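Local coordinates for galactose-binding lectin (Enterobacter cloacae subsp. cloacae, PDB 6YF6), which probably binds fucose- and galactose-type sugars through a calcium ion, as the C-terminal, LecA-like (PA-IL family) lectin domain of EclA, at residues A49-K54 with E120-S125; T67-I72 with E139-G144; A73-K78 with Q101-V106; E80-S85 with M131-R136. All coordinates share one frame; numbering follows the deposited sequence.

Contact 1: A49-K54 with E120-S125; sequences AGEILK and ELAVVS
Ile52 meets two neighbours of the opposing strand with its two branches. Its CG1 stands between the backbone N and the carbonyl carbon (chi1 64°), and from there CD1 crosses Val123 at a slant, touching CG1 of that valine at 3.8 Å. CG2 turns the other way and rests on Ser125 CB at 3.7 Å. Leu53 adds a looser contact, its CB 4.1 Å from Val123 CB. The strands are antiparallel, pairing Gly50 with Ser125 and Glu51 with Val124, but the register slips by one residue before Leu53 pairs with Val123: a beta bulge in the strand that is outermost, within this chain, in one sheet of the PA-IL-type beta sandwich. Through the bulge the bonding continues, Ile52 N reaching Val123 O at 2.8 Å and Val123 N reaching Leu53 O at 2.9 Å. Ile52, Leu53 and Val123 face the interior, where Phe40, Phe135 and Leu140 of the second sheet meet them. On the face bearing Glu51, Ala122 and Val124, the extended glutamate lays its carboxylate over Ala122, CD lying 3.5 Å from the alanine CB, while OE2 forms a salt bridge with Arg87. Lys54 NZ makes a long salt bridge of 3.8 Å to Glu51 OE1, and Lys54 CG touches Ala122 CB. Leu53 and Lys54 pair in turn with a strand of the second subunit, carrying the sheet across the interface.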
loop_
_atom_site.group_PDB
_atom_site.type_symbol
_atom_site.label_atom_id
_atom_site.label_comp_id
_atom_site.label_asym_id
_atom_site.label_seq_id
_atom_site.Cartn_x
_atom_site.Cartn_y
_atom_site.Cartn_z
ATOM N N ALA A 49 -9.849 -23.073 -8.933
ATOM C CA ALA A 49 -8.466 -23.472 -8.712
ATOM C C ALA A 49 -7.722 -23.450 -10.041
ATOM O O ALA A 49 -8.234 -23.947 -11.053
ATOM C CB ALA A 49 -8.381 -24.861 -8.083
ATOM N N GLY A 50 -6.521 -22.882 -10.031
ATOM C CA GLY A 50 -5.696 -22.738 -11.205
ATOM C C GLY A 50 -5.157 -21.328 -11.293
ATOM O O GLY A 50 -5.107 -20.596 -10.298
ATOM N N GLU A 51 -4.751 -20.938 -12.497
ATOM C CA GLU A 51 -4.202 -19.605 -12.720
ATOM C C GLU A 51 -5.348 -18.611 -12.876
ATOM O O GLU A 51 -6.159 -18.724 -13.801
ATOM C CB GLU A 51 -3.284 -19.617 -13.942
ATOM C CG GLU A 51 -2.126 -20.613 -13.795
ATOM C CD GLU A 51 -1.132 -20.587 -14.944
ATOM O OE1 GLU A 51 -1.410 -19.959 -15.985
ATOM O OE2 GLU A 51 -0.055 -21.205 -14.800
ATOM N N ILE A 52 -5.423 -17.646 -11.954
ATOM C CA ILE A 52 -6.537 -16.703 -11.910
ATOM C C ILE A 52 -6.196 -15.341 -12.505
ATOM O O ILE A 52 -7.117 -14.600 -12.891
ATOM C CB ILE A 52 -7.035 -16.525 -10.459
ATOM C CG1 ILE A 52 -5.937 -15.895 -9.596
ATOM C CG2 ILE A 52 -7.468 -17.864 -9.878
ATOM C CD1 ILE A 52 -6.338 -15.657 -8.156
ATOM N N LEU A 53 -4.919 -14.970 -12.558
ATOM C CA LEU A 53 -4.473 -13.741 -13.198
ATOM C C LEU A 53 -3.172 -14.041 -13.926
ATOM O O LEU A 53 -2.300 -14.720 -13.379
ATOM C CB LEU A 53 -4.235 -12.615 -12.186
ATOM C CG LEU A 53 -5.324 -11.591 -11.865
ATOM C CD1 LEU A 53 -4.700 -10.501 -10.982
ATOM C CD2 LEU A 53 -5.961 -10.990 -13.109
ATOM N N LYS A 54 -3.028 -13.524 -15.144
ATOM C CA LYS A 54 -1.862 -13.834 -15.959
ATOM C C LYS A 54 -1.330 -12.573 -16.623
ATOM O O LYS A 54 -2.090 -11.668 -16.978
ATOM C CB LYS A 54 -2.195 -14.893 -17.021
ATOM C CG LYS A 54 -2.341 -16.298 -16.453
ATOM C CD LYS A 54 -2.876 -17.273 -17.490
ATOM C CE LYS A 54 -1.774 -17.792 -18.399
ATOM N NZ LYS A 54 -2.319 -18.686 -19.459
ATOM N N GLU A 120 6.526 -15.240 -18.010
ATOM C CA GLU A 120 5.099 -15.534 -17.932
ATOM C C GLU A 120 4.729 -15.683 -16.461
ATOM O O GLU A 120 5.142 -16.644 -15.802
ATOM C CB GLU A 120 4.764 -16.793 -18.727
ATOM C CG GLU A 120 4.895 -16.613 -20.237
ATOM C CD GLU A 120 4.568 -17.874 -21.018
ATOM O OE1 GLU A 120 3.496 -18.469 -20.776
ATOM O OE2 GLU A 120 5.381 -18.270 -21.879
ATOM N N LEU A 121 3.967 -14.724 -15.945
ATOM C CA LEU A 121 3.578 -14.696 -14.544
ATOM C C LEU A 121 2.127 -15.127 -14.390
ATOM O O LEU A 121 1.278 -14.804 -15.227
ATOM C CB LEU A 121 3.756 -13.296 -13.958
ATOM C CG LEU A 121 5.153 -12.696 -14.107
ATOM C CD1 LEU A 121 5.192 -11.302 -13.497
ATOM C CD2 LEU A 121 6.195 -13.613 -13.474
ATOM N N ALA A 122 1.843 -15.839 -13.306
ATOM C CA ALA A 122 0.477 -16.233 -13.008
ATOM C C ALA A 122 0.279 -16.240 -11.502
ATOM O O ALA A 122 1.142 -16.713 -10.758
ATOM C CB ALA A 122 0.152 -17.612 -13.593
ATOM N N VAL A 123 -0.849 -15.683 -11.065
ATOM C CA VAL A 123 -1.335 -15.858 -9.703
ATOM C C VAL A 123 -2.195 -17.114 -9.686
ATOM O O VAL A 123 -3.031 -17.316 -10.575
ATOM C CB VAL A 123 -2.128 -14.627 -9.238
ATOM C CG1 VAL A 123 -2.621 -14.815 -7.814
ATOM C CG2 VAL A 123 -1.270 -13.373 -9.344
ATOM N N VAL A 124 -1.989 -17.964 -8.682
ATOM C CA VAL A 124 -2.541 -19.313 -8.665
ATOM C C VAL A 124 -3.413 -19.480 -7.429
ATOM O O VAL A 124 -2.969 -19.210 -6.308
ATOM C CB VAL A 124 -1.424 -20.375 -8.685
ATOM C CG1 VAL A 124 -2.015 -21.775 -8.612
ATOM C CG2 VAL A 124 -0.560 -20.217 -9.930
ATOM N N SER A 125 -4.651 -19.929 -7.641
ATOM C CA SER A 125 -5.553 -20.314 -6.565
ATOM C C SER A 125 -5.526 -21.824 -6.374
ATOM O O SER A 125 -5.562 -22.583 -7.347
ATOM C CB SER A 125 -6.988 -19.876 -6.858
ATOM O OG SER A 125 -7.887 -20.512 -5.964
#

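Contact 2: T67-I72 with E139-G144; sequences TWTVKI and ELKIKG
Trp68 and Ile142 lie side by side in a non-hydrogen-bonded pair, and their contact is apolar: Ile142 CD1 sits over a face of the indole, 4.2 Å from the centroid of the five-membered ring, while CG1 touches Trp68 CD1. Leu140 CB approaches the indole edge near NE1, a buried nitrogen with no partner in the model, and Leu140 CD2 packs on Val70 CG2 at 3.9 Å. Backbone hydrogen bonds join Thr67 to Lys143 and Thr69 to Lys141 in both directions, Lys71 N adding one to Glu139 O. On the face of Thr69, Lys71 and Glu139 the links are polar. Lys71 and Glu139 run alongside each other to a salt bridge, Lys71 NZ to Glu139 OE2 at 3.4 Å, whose hydrogen bond is weak, and a water donates to Glu139 OE1 at 2.6 Å and bonds Thr69 OG1. Leu140 to Lys143 pair onward with a strand of the second subunit. One polar face and one apolar face packed on strand 118-125 are characteristic of a beta-sandwich sheet.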
loop_
_atom_site.group_PDB
_atom_site.type_symbol
_atom_site.label_atom_id
_atom_site.label_comp_id
_atom_site.label_asym_id
_atom_site.label_seq_id
_atom_site.Cartn_x
_atom_site.Cartn_y
_atom_site.Cartn_z
ATOM N N THR A 67 11.624 -9.395 -7.890
ATOM C CA THR A 67 10.811 -9.583 -6.693
ATOM C C THR A 67 9.378 -9.183 -7.015
ATOM O O THR A 67 9.112 -8.021 -7.343
ATOM C CB THR A 67 11.362 -8.759 -5.528
ATOM O OG1 THR A 67 12.680 -9.218 -5.200
ATOM C CG2 THR A 67 10.467 -8.879 -4.300
ATOM N N TRP A 68 8.465 -10.141 -6.927
ATOM C CA TRP A 68 7.062 -9.935 -7.264
ATOM C C TRP A 68 6.253 -9.893 -5.974
ATOM O O TRP A 68 6.246 -10.868 -5.213
ATOM C CB TRP A 68 6.580 -11.050 -8.193
ATOM C CG TRP A 68 5.138 -10.975 -8.595
ATOM C CD1 TRP A 68 4.290 -9.918 -8.436
ATOM C CD2 TRP A 68 4.378 -12.008 -9.232
ATOM N NE1 TRP A 68 3.044 -10.232 -8.930
ATOM C CE2 TRP A 68 3.073 -11.509 -9.426
ATOM C CE3 TRP A 68 4.673 -13.307 -9.656
ATOM C CZ2 TRP A 68 2.066 -12.263 -10.023
ATOM C CZ3 TRP A 68 3.668 -14.055 -10.253
ATOM C CH2 TRP A 68 2.384 -13.531 -10.430
ATOM N N THR A 69 5.588 -8.766 -5.724
ATOM C CA THR A 69 4.718 -8.608 -4.566
ATOM C C THR A 69 3.287 -8.363 -5.025
ATOM O O THR A 69 3.051 -7.703 -6.042
ATOM C CB THR A 69 5.189 -7.460 -3.657
ATOM O OG1 THR A 69 5.333 -6.253 -4.416
ATOM C CG2 THR A 69 6.525 -7.821 -3.001
ATOM N N VAL A 70 2.339 -8.922 -4.273
ATOM C CA VAL A 70 0.912 -8.836 -4.560
ATOM C C VAL A 70 0.218 -8.464 -3.259
ATOM O O VAL A 70 0.362 -9.171 -2.255
ATOM C CB VAL A 70 0.345 -10.156 -5.110
ATOM C CG1 VAL A 70 -1.180 -10.068 -5.260
ATOM C CG2 VAL A 70 0.996 -10.505 -6.434
ATOM N N LYS A 71 -0.508 -7.352 -3.264
ATOM C CA LYS A 71 -1.266 -6.927 -2.094
ATOM C C LYS A 71 -2.658 -7.535 -2.190
ATOM O O LYS A 71 -3.391 -7.273 -3.149
ATOM C CB LYS A 71 -1.329 -5.406 -2.006
ATOM C CG LYS A 71 0.031 -4.768 -1.739
ATOM C CD LYS A 71 -0.098 -3.299 -1.369
ATOM C CE LYS A 71 1.269 -2.639 -1.222
ATOM N NZ LYS A 71 1.186 -1.151 -1.277
ATOM N N ILE A 72 -3.020 -8.344 -1.197
ATOM C CA ILE A 72 -4.171 -9.229 -1.298
ATOM C C ILE A 72 -4.851 -9.327 0.058
ATOM O O ILE A 72 -4.206 -9.220 1.104
ATOM C CB ILE A 72 -3.734 -10.621 -1.805
ATOM C CG1 ILE A 72 -4.942 -11.521 -2.037
ATOM C CG2 ILE A 72 -2.764 -11.281 -0.822
ATOM C CD1 ILE A 72 -4.615 -12.716 -2.898
ATOM N N GLU A 139 -2.980 -4.718 -5.837
ATOM C CA GLU A 139 -1.715 -4.294 -6.418
ATOM C C GLU A 139 -0.856 -5.502 -6.751
ATOM O O GLU A 139 -0.794 -6.465 -5.983
ATOM C CB GLU A 139 -0.965 -3.357 -5.462
ATOM C CG GLU A 139 0.418 -2.956 -5.941
ATOM C CD GLU A 139 1.113 -2.023 -4.972
ATOM O OE1 GLU A 139 2.230 -2.359 -4.521
ATOM O OE2 GLU A 139 0.536 -0.959 -4.658
ATOM N N LEU A 140 -0.205 -5.439 -7.911
ATOM C CA LEU A 140 0.829 -6.388 -8.302
ATOM C C LEU A 140 2.045 -5.580 -8.728
ATOM O O LEU A 140 1.940 -4.712 -9.603
ATOM C CB LEU A 140 0.364 -7.306 -9.433
ATOM C CG LEU A 140 -0.987 -8.002 -9.247
ATOM C CD1 LEU A 140 -2.059 -7.246 -10.009
ATOM C CD2 LEU A 140 -0.933 -9.466 -9.695
ATOM N N LYS A 141 3.187 -5.853 -8.109
ATOM C CA LYS A 141 4.394 -5.075 -8.342
ATOM C C LYS A 141 5.565 -6.019 -8.538
ATOM O O LYS A 141 5.734 -6.973 -7.771
ATOM C CB LYS A 141 4.677 -4.120 -7.179
ATOM C CG LYS A 141 5.828 -3.152 -7.439
ATOM C CD LYS A 141 5.921 -2.097 -6.353
ATOM C CE LYS A 141 6.341 -2.698 -5.018
ATOM N NZ LYS A 141 6.602 -1.648 -3.990
ATOM N N ILE A 142 6.363 -5.755 -9.564
ATOM C CA ILE A 142 7.589 -6.494 -9.828
ATOM C C ILE A 142 8.732 -5.491 -9.877
ATOM O O ILE A 142 8.674 -4.520 -10.640
ATOM C CB ILE A 142 7.505 -7.298 -11.137
ATOM C CG1 ILE A 142 6.384 -8.338 -11.055
ATOM C CG2 ILE A 142 8.842 -7.987 -11.414
ATOM C CD1 ILE A 142 5.028 -7.828 -11.517
ATOM N N LYS A 143 9.764 -5.727 -9.065
ATOM C CA LYS A 143 10.940 -4.871 -9.002
ATOM C C LYS A 143 12.196 -5.706 -9.213
ATOM O O LYS A 143 12.235 -6.895 -8.883
ATOM C CB LYS A 143 11.044 -4.135 -7.655
ATOM C CG LYS A 143 9.793 -3.391 -7.235
ATOM C CD LYS A 143 10.107 -2.052 -6.589
ATOM C CE LYS A 143 11.181 -2.157 -5.513
ATOM N NZ LYS A 143 11.160 -0.985 -4.595
ATOM N N GLY A 144 13.227 -5.069 -9.759
ATOM C CA GLY A 144 14.476 -5.748 -10.046
ATOM C C GLY A 144 15.652 -4.805 -10.196
ATOM O O GLY A 144 15.490 -3.585 -10.254
ATOM O OXT GLY A 144 16.800 -5.245 -10.263
HETATM O O HOH W 1 3.084 -4.770 -3.891
#

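Contact 3: A73-K78 with Q101-V106; sequences ARIIGK and QANEWV
Arg74 and Asn103 join the two backbones, the end of strand 65-74 meeting a type II beta turn from Gln101 to Glu104, through a short, nearly straight hydrogen bond from Asn103 N to Arg74 O (2.6 Å, 175° at the hydrogen). Ala73 CB sits over the centre of the Trp105 indole as a CH-pi contact, 3.5 Å from the centroid of the six-membered ring and 16° off its normal. Trp105 CG lies anti to its carbonyl carbon (chi1 -72°), and the ring turns back to the strand although CB points away from it. Lys138 makes a cation-pi contact with this ring. A water ties strand to turn: it accepts from Arg74 N at 2.9 Å and donates to Gln101 O and Glu104 O. The turn belongs to the connection between strands 91-98 and 106-113, which crosses from one sheet of the beta sandwich to the other. Ala102 CB packs against the backbone where the chain bends, 3.8 Å from Ile76 N. The Asn103 side chain crosses that of Ile75 obliquely, OD1 lying 3.8 Å from Ile75 CG2. The arginine runs extended to a guanidinium with Gly77 C over its centre, 3.5 Å above the plane; NH1 hydrogen-bonds to Lys100 O, and NH2 makes a weak hydrogen bond to Tyr79 O. Ile76 lies beside Asp134 and Ile41, its side chain about 4 Å from the bound fucoside.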
loop_
_atom_site.group_PDB
_atom_site.type_symbol
_atom_site.label_atom_id
_atom_site.label_comp_id
_atom_site.label_asym_id
_atom_site.label_seq_id
_atom_site.Cartn_x
_atom_site.Cartn_y
_atom_site.Cartn_z
ATOM N N ALA A 73 -6.168 -9.534 0.033
ATOM C CA ALA A 73 -6.943 -9.638 1.259
ATOM C C ALA A 73 -8.141 -10.550 1.050
ATOM O O ALA A 73 -8.778 -10.525 -0.007
ATOM C CB ALA A 73 -7.436 -8.265 1.739
ATOM N N ARG A 74 -8.446 -11.345 2.068
ATOM C CA ARG A 74 -9.722 -12.036 2.095
ATOM C C ARG A 74 -10.839 -11.029 2.343
ATOM O O ARG A 74 -10.642 -9.997 2.992
ATOM C CB ARG A 74 -9.739 -13.108 3.180
ATOM C CG ARG A 74 -10.963 -14.011 3.102
ATOM C CD ARG A 74 -11.066 -14.908 4.311
ATOM N NE ARG A 74 -12.003 -16.002 4.083
ATOM C CZ ARG A 74 -12.255 -16.966 4.961
ATOM N NH1 ARG A 74 -11.640 -16.975 6.137
ATOM N NH2 ARG A 74 -13.129 -17.918 4.663
ATOM N N ILE A 75 -12.020 -11.327 1.807
ATOM C CA ILE A 75 -13.217 -10.558 2.112
ATOM C C ILE A 75 -14.296 -11.511 2.602
ATOM O O ILE A 75 -14.240 -12.723 2.378
ATOM C CB ILE A 75 -13.721 -9.740 0.905
ATOM C CG1 ILE A 75 -14.005 -10.650 -0.291
ATOM C CG2 ILE A 75 -12.697 -8.673 0.545
ATOM C CD1 ILE A 75 -14.936 -10.029 -1.322
ATOM N N ILE A 76 -15.278 -10.940 3.301
ATOM C CA ILE A 76 -16.438 -11.671 3.802
ATOM C C ILE A 76 -16.015 -12.590 4.942
ATOM O O ILE A 76 -16.553 -12.502 6.052
ATOM C CB ILE A 76 -17.129 -12.454 2.669
ATOM C CG1 ILE A 76 -17.529 -11.487 1.548
ATOM C CG2 ILE A 76 -18.336 -13.196 3.205
ATOM C CD1 ILE A 76 -18.127 -12.147 0.326
ATOM N N GLY A 77 -15.060 -13.479 4.679
ATOM C CA GLY A 77 -14.507 -14.322 5.721
ATOM C C GLY A 77 -15.318 -15.548 6.065
ATOM O O GLY A 77 -15.119 -16.131 7.138
ATOM N N LYS A 78 -16.217 -15.975 5.192
ATOM C CA LYS A 78 -17.095 -17.093 5.486
ATOM C C LYS A 78 -16.766 -18.285 4.602
ATOM O O LYS A 78 -16.315 -18.137 3.462
ATOM C CB LYS A 78 -18.563 -16.692 5.309
ATOM C CG LYS A 78 -19.158 -16.038 6.555
ATOM C CD LYS A 78 -20.676 -15.913 6.492
ATOM C CE LYS A 78 -21.348 -17.235 6.141
ATOM N NZ LYS A 78 -22.498 -17.556 7.029
ATOM N N GLN A 101 -8.140 -13.437 7.761
ATOM C CA GLN A 101 -8.968 -12.353 8.307
ATOM C C GLN A 101 -9.498 -11.457 7.191
ATOM O O GLN A 101 -8.729 -10.977 6.353
ATOM C CB GLN A 101 -8.162 -11.527 9.309
ATOM C CG GLN A 101 -8.976 -10.462 10.024
ATOM C CD GLN A 101 -8.447 -10.149 11.410
ATOM O OE1 GLN A 101 -8.071 -9.014 11.700
ATOM N NE2 GLN A 101 -8.421 -11.156 12.279
ATOM N N ALA A 102 -10.812 -11.235 7.179
ATOM C CA ALA A 102 -11.414 -10.400 6.148
ATOM C C ALA A 102 -10.863 -8.982 6.230
ATOM O O ALA A 102 -10.757 -8.405 7.316
ATOM C CB ALA A 102 -12.936 -10.390 6.298
ATOM N N ASN A 103 -10.488 -8.435 5.076
ATOM C CA ASN A 103 -10.040 -7.050 4.936
ATOM C C ASN A 103 -8.752 -6.759 5.697
ATOM O O ASN A 103 -8.466 -5.600 6.016
ATOM C CB ASN A 103 -11.150 -6.087 5.362
ATOM C CG ASN A 103 -12.439 -6.342 4.613
ATOM O OD1 ASN A 103 -12.493 -6.207 3.390
ATOM N ND2 ASN A 103 -13.478 -6.740 5.337
ATOM N N GLU A 104 -7.957 -7.784 5.987
ATOM C CA GLU A 104 -6.578 -7.607 6.428
ATOM C C GLU A 104 -5.699 -7.747 5.191
ATOM O O GLU A 104 -5.596 -8.835 4.613
ATOM C CB GLU A 104 -6.188 -8.619 7.501
ATOM C CG GLU A 104 -4.688 -8.670 7.757
ATOM C CD GLU A 104 -4.321 -9.446 9.006
ATOM O OE1 GLU A 104 -5.189 -10.163 9.547
ATOM O OE2 GLU A 104 -3.158 -9.334 9.448
ATOM N N TRP A 105 -5.083 -6.650 4.772
ATOM C CA TRP A 105 -4.274 -6.646 3.563
ATOM C C TRP A 105 -2.868 -7.123 3.900
ATOM O O TRP A 105 -2.213 -6.574 4.792
ATOM C CB TRP A 105 -4.269 -5.256 2.931
ATOM C CG TRP A 105 -5.600 -4.938 2.291
ATOM C CD1 TRP A 105 -6.656 -4.289 2.866
ATOM C CD2 TRP A 105 -6.017 -5.278 0.963
ATOM N NE1 TRP A 105 -7.701 -4.199 1.978
ATOM C CE2 TRP A 105 -7.335 -4.799 0.803
ATOM C CE3 TRP A 105 -5.406 -5.944 -0.104
ATOM C CZ2 TRP A 105 -8.047 -4.959 -0.384
ATOM C CZ3 TRP A 105 -6.117 -6.103 -1.283
ATOM C CH2 TRP A 105 -7.424 -5.611 -1.412
ATOM N N VAL A 106 -2.422 -8.163 3.199
ATOM C CA VAL A 106 -1.110 -8.756 3.400
ATOM C C VAL A 106 -0.399 -8.784 2.055
ATOM O O VAL A 106 -0.995 -8.547 1.005
ATOM C CB VAL A 106 -1.191 -10.175 4.001
ATOM C CG1 VAL A 106 -1.961 -10.158 5.311
ATOM C CG2 VAL A 106 -1.830 -11.137 3.009
HETATM O O HOH W 2 -6.728 -11.089 4.435
#

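Contact 4: E80-S85 with M131-R136; sequences EAPKVS and MGNDFR. With CA (calcium ion), chain D; SFU (methyl 1-seleno-alpha-L-fucopyranoside), chain C.
Glu80 and Gly132 meet backbone to backbone beside the calcium ion, which Gly132 O and Asp134 OD1 bind at 2.6 and 2.5 Å. The fucoside adds O3 and O4, the latter 2.4 Å from the metal. Around O4 the protein closes in further: Asp134 OD2 lies 2.7 Å away, and Gly132 N makes a weak, bent hydrogen bond to it. Met131, bent at chi2, sets SD 3.8 Å from the sugar carbon C1. Ile41, Thr42 and Ser130 complete the protein side of the metal site. Behind this shell, the loop is fixed to segment 80-85 by two backbone bonds, Glu80 N to Met131 O and Asn133 N to Glu80 O, the second 2.7 Å long. Asn133 CG is anti to its backbone N (chi1 -166°), and OD1 comes up against Pro82 CA while accepting a hydrogen bond from a water that also bonds Lys83 N; ND2 is held by Ala129 O. One step deeper, Pro82 slides past Phe135 in the opposite direction, its CG 3.5 Å from Phe135 CD1. Val84 CG2 covers one face of that ring, off-centre toward the rim, and Phe40 stacks with it as well. Chelation of calcium by two vicinal hydroxyls of the sugar, with the ion set in loops at the end of a beta sandwich, is the calcium-dependent binding mode known from LecA, the PA-IL lectin.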
loop_
_atom_site.group_PDB
_atom_site.type_symbol
_atom_site.label_atom_id
_atom_site.label_comp_id
_atom_site.label_asym_id
_atom_site.label_seq_id
_atom_site.Cartn_x
_atom_site.Cartn_y
_atom_site.Cartn_z
ATOM N N GLU A 80 -14.940 -21.293 2.915
ATOM C CA GLU A 80 -13.567 -21.705 2.659
ATOM C C GLU A 80 -12.635 -20.507 2.536
ATOM O O GLU A 80 -12.968 -19.496 1.910
ATOM C CB GLU A 80 -13.496 -22.557 1.392
ATOM C CG GLU A 80 -13.804 -24.025 1.646
ATOM C CD GLU A 80 -13.168 -24.947 0.630
ATOM O OE1 GLU A 80 -13.916 -25.654 -0.078
ATOM O OE2 GLU A 80 -11.923 -24.967 0.540
ATOM N N ALA A 81 -11.459 -20.630 3.146
ATOM C CA ALA A 81 -10.451 -19.585 3.046
ATOM C C ALA A 81 -9.695 -19.716 1.724
ATOM O O ALA A 81 -9.339 -20.828 1.323
ATOM C CB ALA A 81 -9.469 -19.678 4.214
ATOM N N PRO A 82 -9.441 -18.613 1.020
ATOM C CA PRO A 82 -8.630 -18.706 -0.201
ATOM C C PRO A 82 -7.211 -19.162 0.113
ATOM O O PRO A 82 -6.711 -19.003 1.228
ATOM C CB PRO A 82 -8.646 -17.274 -0.758
ATOM C CG PRO A 82 -9.803 -16.593 -0.076
ATOM C CD PRO A 82 -9.899 -17.232 1.273
ATOM N N LYS A 83 -6.559 -19.744 -0.896
ATOM C CA LYS A 83 -5.146 -20.115 -0.820
ATOM C C LYS A 83 -4.492 -19.751 -2.143
ATOM O O LYS A 83 -4.847 -20.313 -3.182
ATOM C CB LYS A 83 -4.963 -21.607 -0.536
ATOM C CG LYS A 83 -5.456 -22.063 0.824
ATOM C CD LYS A 83 -4.991 -23.487 1.114
ATOM C CE LYS A 83 -5.539 -24.006 2.432
ATOM N NZ LYS A 83 -5.610 -25.497 2.448
ATOM N N VAL A 84 -3.531 -18.829 -2.112
ATOM C CA VAL A 84 -3.011 -18.207 -3.324
ATOM C C VAL A 84 -1.491 -18.249 -3.312
ATOM O O VAL A 84 -0.860 -17.975 -2.286
ATOM C CB VAL A 84 -3.520 -16.755 -3.455
ATOM C CG1 VAL A 84 -3.115 -16.161 -4.795
ATOM C CG2 VAL A 84 -5.041 -16.709 -3.281
ATOM N N SER A 85 -0.902 -18.591 -4.460
ATOM C CA SER A 85 0.546 -18.613 -4.632
ATOM C C SER A 85 0.908 -17.851 -5.903
ATOM O O SER A 85 0.036 -17.369 -6.634
ATOM C CB SER A 85 1.087 -20.049 -4.688
ATOM O OG SER A 85 0.605 -20.748 -5.825
ATOM N N MET A 131 -18.188 -21.756 -2.393
ATOM C CA MET A 131 -18.640 -21.406 -1.050
ATOM C C MET A 131 -17.503 -20.708 -0.315
ATOM O O MET A 131 -16.529 -21.350 0.088
ATOM C CB MET A 131 -19.083 -22.659 -0.300
ATOM C CG MET A 131 -20.394 -23.250 -0.787
ATOM S SD MET A 131 -21.818 -22.217 -0.374
ATOM C CE MET A 131 -21.915 -22.434 1.401
ATOM N N GLY A 132 -17.624 -19.395 -0.136
ATOM C CA GLY A 132 -16.522 -18.613 0.379
ATOM C C GLY A 132 -15.469 -18.408 -0.691
ATOM O O GLY A 132 -15.798 -18.175 -1.858
ATOM N N ASN A 133 -14.198 -18.503 -0.317
ATOM C CA ASN A 133 -13.107 -18.332 -1.271
ATOM C C ASN A 133 -13.217 -16.983 -1.985
ATOM O O ASN A 133 -13.085 -16.888 -3.207
ATOM C CB ASN A 133 -13.096 -19.489 -2.275
ATOM C CG ASN A 133 -11.810 -19.559 -3.064
ATOM O OD1 ASN A 133 -10.772 -19.085 -2.613
ATOM N ND2 ASN A 133 -11.873 -20.152 -4.249
ATOM N N ASP A 134 -13.466 -15.933 -1.203
ATOM C CA ASP A 134 -13.669 -14.579 -1.710
ATOM C C ASP A 134 -12.524 -13.678 -1.262
ATOM O O ASP A 134 -12.180 -13.651 -0.076
ATOM C CB ASP A 134 -15.004 -14.016 -1.216
ATOM C CG ASP A 134 -16.162 -14.957 -1.478
ATOM O OD1 ASP A 134 -16.415 -15.268 -2.660
ATOM O OD2 ASP A 134 -16.816 -15.387 -0.505
ATOM N N PHE A 135 -11.948 -12.930 -2.200
ATOM C CA PHE A 135 -10.777 -12.120 -1.888
ATOM C C PHE A 135 -10.604 -11.042 -2.950
ATOM O O PHE A 135 -11.283 -11.036 -3.979
ATOM C CB PHE A 135 -9.514 -12.990 -1.773
ATOM C CG PHE A 135 -9.253 -13.859 -2.977
ATOM C CD1 PHE A 135 -9.958 -15.038 -3.170
ATOM C CD2 PHE A 135 -8.286 -13.506 -3.904
ATOM C CE1 PHE A 135 -9.711 -15.843 -4.273
ATOM C CE2 PHE A 135 -8.035 -14.303 -5.007
ATOM C CZ PHE A 135 -8.750 -15.474 -5.191
ATOM N N ARG A 136 -9.687 -10.114 -2.671
ATOM C CA ARG A 136 -9.392 -8.998 -3.560
ATOM C C ARG A 136 -7.885 -8.844 -3.714
ATOM O O ARG A 136 -7.122 -9.094 -2.777
ATOM C CB ARG A 136 -9.989 -7.675 -3.026
ATOM C CG ARG A 136 -11.520 -7.608 -3.013
ATOM C CD ARG A 136 -12.018 -6.416 -2.189
ATOM N NE ARG A 136 -13.444 -6.160 -2.375
ATOM C CZ ARG A 136 -14.176 -5.352 -1.608
ATOM N NH1 ARG A 136 -13.629 -4.714 -0.583
ATOM N NH2 ARG A 136 -15.465 -5.189 -1.865
HETATM CA CA CA D . -17.468 -17.298 -3.583
HETATM C C1 SFU C . -21.749 -18.495 -1.328
HETATM C C2 SFU C . -21.085 -18.166 -2.665
HETATM C C3 SFU C . -20.636 -16.692 -2.762
HETATM C C4 SFU C . -19.789 -16.370 -1.536
HETATM C C5 SFU C . -20.632 -16.640 -0.291
HETATM C C6 SFU C . -19.804 -16.347 0.951
HETATM O O2 SFU C . -21.995 -18.453 -3.712
HETATM O O3 SFU C . -19.800 -16.532 -3.896
HETATM O O4 SFU C . -18.642 -17.201 -1.458
HETATM O O5 SFU C . -21.040 -18.024 -0.213
HETATM C CM SFU C . -24.139 -18.155 0.483
HETATM SE SE SFU C . -23.611 -17.726 -1.311
HETATM O O HOH W 3 -7.942 -19.521 -3.450
#

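Overall arrangement
Contacts 1 and 2 lie in opposite sheets of the sandwich, centres 14 Å apart, and pack face to face where Trp68 meets Leu121 and Val123. Contact 4 leads from both sheets to the calcium site: Val84 and Ser85 adjoin strand 118-125 of contact 1, while Phe135 and Arg136 lie on the strand that contact 2 uses. Contact 3 extends strand 65-74 beyond contact 2; its centre lies 9 Å from that of contact 4, with probable backbone bonds from Arg136 to Ala73 and Ile75 to Asp134. Along the chain, contacts 3 and 4 nest within the loop closed by contact 2, whereas contacts 1 and 2 cross. The sugar site thus sits at one end of a core whose sheets both reach the second subunit.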